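Local atomic coordinates of putative CRISPR-associated endoribonuclease-like protein Cas6nc (Pyrococcus horikoshii, PDB entry 3QJL), a protein that binds RNA as a Cas6-family member of the RAMP superfamily and probably takes part in CRISPR-based defence against mobile genetic elements. Residues D184-V189 / R212-E217. Residues are numbered along the deposited sequence; the frame is centred on the assembly and turned at random.
Sequences DFTIEV and RYAGSE
The rings of Phe185 and Tyr213 lie nearly parallel, with planes 12° apart, but are slid so far that they barely overlap. Their centroids are 5.1 Å apart, and the closest carbons are Phe185 CD2 and Tyr213 CE2. Ile187 CG2 approaches Tyr213 CD2 more loosely. At the edge of the Arg212 guanidinium, in its plane, sits Glu188 OE2. The two strands, 185-189 and 204-215, are antiparallel neighbours in the sheet of the C-terminal Cas6 region, which has a ferredoxin-like fold as in other RAMP proteins. Helices 160-176 and 217-226 pack on the aromatic side: Met161 and Met168 touch Phe185, while Ile219 touches both side chains.

With CG anti to the backbone N (chi1 179°), the Tyr213 side chain reaches across to Phe185, and its OH lies beside Phe185 CB. Tyr213 OH donates to Ser216 O at 2.9 Å, on a lone pair of the carbonyl, which ties the ring end to the turn after the strand.

Thr186, Glu188, Arg212 and Ala214 occupy the other face. Glu188 and Arg212 run side by side and point the same way. OE2 of Glu188 lies 3.4 Å from NH1 of Arg212, a long salt bridge with carboxylate and guanidinium planes 72° apart. Pro68 of the second subunit packs on Glu188, and a phosphate of the bound RNA lies against the neighbouring Val189.

Thr186 with Ala214 and Glu188 with Arg212 are hydrogen-bonded antiparallel pairs, each joined by two N-H...O bonds. Gly215 and Phe185 form a non-hydrogen-bonded pair, with Gly215 CA 4.2 Å from Phe185 CA. Ser216 then caps helix 217-226 through OG to Ile219 N. Ser216 N donates to Asp184 O at 2.8 Å, in the carbonyl plane.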
loop_
_atom_site.group_PDB
_atom_site.type_symbol
_atom_site.label_atom_id
_atom_site.label_comp_id
_atom_site.label_asym_id
_atom_site.label_seq_id
_atom_site.Cartn_x
_atom_site.Cartn_y
_atom_site.Cartn_z
ATOM N N ASP A 184 -0.340 29.957 0.672
ATOM C CA ASP A 184 0.736 29.104 0.185
ATOM C C ASP A 184 0.909 27.854 1.032
ATOM O O ASP A 184 0.990 27.930 2.258
ATOM C CB ASP A 184 2.057 29.875 0.116
ATOM C CG ASP A 184 1.994 31.063 -0.837
ATOM O OD1 ASP A 184 1.316 30.959 -1.886
ATOM O OD2 ASP A 184 2.622 32.103 -0.530
ATOM N N PHE A 185 0.948 26.700 0.373
ATOM C CA PHE A 185 1.309 25.458 1.045
ATOM C C PHE A 185 1.793 24.380 0.074
ATOM O O PHE A 185 1.508 24.428 -1.123
ATOM C CB PHE A 185 0.140 24.932 1.873
ATOM C CG PHE A 185 -0.954 24.315 1.061
ATOM C CD1 PHE A 185 -2.023 25.074 0.626
ATOM C CD2 PHE A 185 -0.930 22.969 0.754
ATOM C CE1 PHE A 185 -3.044 24.506 -0.112
ATOM C CE2 PHE A 185 -1.954 22.388 0.013
ATOM C CZ PHE A 185 -3.012 23.160 -0.420
ATOM N N THR A 186 2.522 23.404 0.602
ATOM C CA THR A 186 2.957 22.266 -0.190
ATOM C C THR A 186 2.648 21.005 0.574
ATOM O O THR A 186 2.489 21.041 1.792
ATOM C CB THR A 186 4.483 22.268 -0.420
ATOM O OG1 THR A 186 5.150 22.396 0.841
ATOM C CG2 THR A 186 4.900 23.402 -1.335
ATOM N N ILE A 187 2.570 19.887 -0.136
ATOM C CA ILE A 187 2.561 18.591 0.522
ATOM C C ILE A 187 3.629 17.719 -0.121
ATOM O O ILE A 187 3.823 17.769 -1.331
ATOM C CB ILE A 187 1.197 17.888 0.399
ATOM C CG1 ILE A 187 1.096 17.170 -0.939
ATOM C CG2 ILE A 187 0.049 18.876 0.565
ATOM C CD1 ILE A 187 -0.142 16.331 -1.058
ATOM N N GLU A 188 4.351 16.938 0.669
ATOM C CA GLU A 188 5.207 15.936 0.052
ATOM C C GLU A 188 4.837 14.519 0.476
ATOM O O GLU A 188 4.756 14.209 1.668
ATOM C CB GLU A 188 6.704 16.236 0.210
ATOM C CG GLU A 188 7.317 15.883 1.544
ATOM C CD GLU A 188 8.832 15.957 1.494
ATOM O OE1 GLU A 188 9.407 15.703 0.403
ATOM O OE2 GLU A 188 9.447 16.279 2.537
ATOM N N VAL A 189 4.586 13.683 -0.528
ATOM C CA VAL A 189 4.125 12.326 -0.326
ATOM C C VAL A 189 5.187 11.500 0.385
ATOM O O VAL A 189 6.379 11.679 0.159
ATOM C CB VAL A 189 3.813 11.696 -1.677
ATOM C CG1 VAL A 189 3.464 10.238 -1.528
ATOM C CG2 VAL A 189 2.699 12.445 -2.326
ATOM N N ARG A 212 3.332 14.879 4.190
ATOM C CA ARG A 212 3.688 15.964 5.085
ATOM C C ARG A 212 3.194 17.268 4.511
ATOM O O ARG A 212 3.411 17.563 3.338
ATOM C CB ARG A 212 5.190 16.056 5.326
ATOM C CG ARG A 212 5.571 17.359 6.031
ATOM C CD ARG A 212 7.013 17.409 6.496
ATOM N NE ARG A 212 7.352 16.247 7.302
ATOM C CZ ARG A 212 8.041 15.212 6.836
ATOM N NH1 ARG A 212 8.460 15.220 5.573
ATOM N NH2 ARG A 212 8.317 14.179 7.625
ATOM N N TYR A 213 2.519 18.036 5.356
ATOM C CA TYR A 213 1.953 19.306 4.970
ATOM C C TYR A 213 2.872 20.369 5.512
ATOM O O TYR A 213 3.382 20.230 6.613
ATOM C CB TYR A 213 0.572 19.451 5.601
ATOM C CG TYR A 213 -0.112 20.752 5.280
ATOM C CD1 TYR A 213 0.266 21.933 5.909
ATOM C CD2 TYR A 213 -1.136 20.804 4.348
ATOM C CE1 TYR A 213 -0.356 23.131 5.617
ATOM C CE2 TYR A 213 -1.767 21.996 4.052
ATOM C CZ TYR A 213 -1.373 23.158 4.687
ATOM O OH TYR A 213 -1.998 24.350 4.382
ATOM N N ALA A 214 3.105 21.418 4.736
ATOM C CA ALA A 214 3.826 22.593 5.227
ATOM C C ALA A 214 3.139 23.866 4.714
ATOM O O ALA A 214 2.396 23.816 3.735
ATOM C CB ALA A 214 5.268 22.551 4.788
ATOM N N GLY A 215 3.424 25.011 5.331
ATOM C CA GLY A 215 2.775 26.246 4.931
ATOM C C GLY A 215 1.502 26.616 5.655
ATOM O O GLY A 215 1.373 26.379 6.855
ATOM N N SER A 216 0.561 27.215 4.933
ATOM C CA SER A 216 -0.512 27.989 5.559
ATOM C C SER A 216 -1.171 27.268 6.724
ATOM O O SER A 216 -1.648 26.145 6.586
ATOM C CB SER A 216 -1.565 28.336 4.502
ATOM O OG SER A 216 -2.872 28.169 5.002
ATOM N N GLU A 217 -1.214 27.942 7.869
ATOM C CA GLU A 217 -1.732 27.333 9.083
ATOM C C GLU A 217 -3.268 27.285 9.128
ATOM O O GLU A 217 -3.846 26.429 9.794
ATOM C CB GLU A 217 -1.165 28.023 10.322
ATOM C CG GLU A 217 0.363 28.124 10.324
ATOM C CD GLU A 217 0.943 28.425 11.711
ATOM O OE1 GLU A 217 0.223 29.016 12.555
ATOM O OE2 GLU A 217 2.122 28.067 11.953
#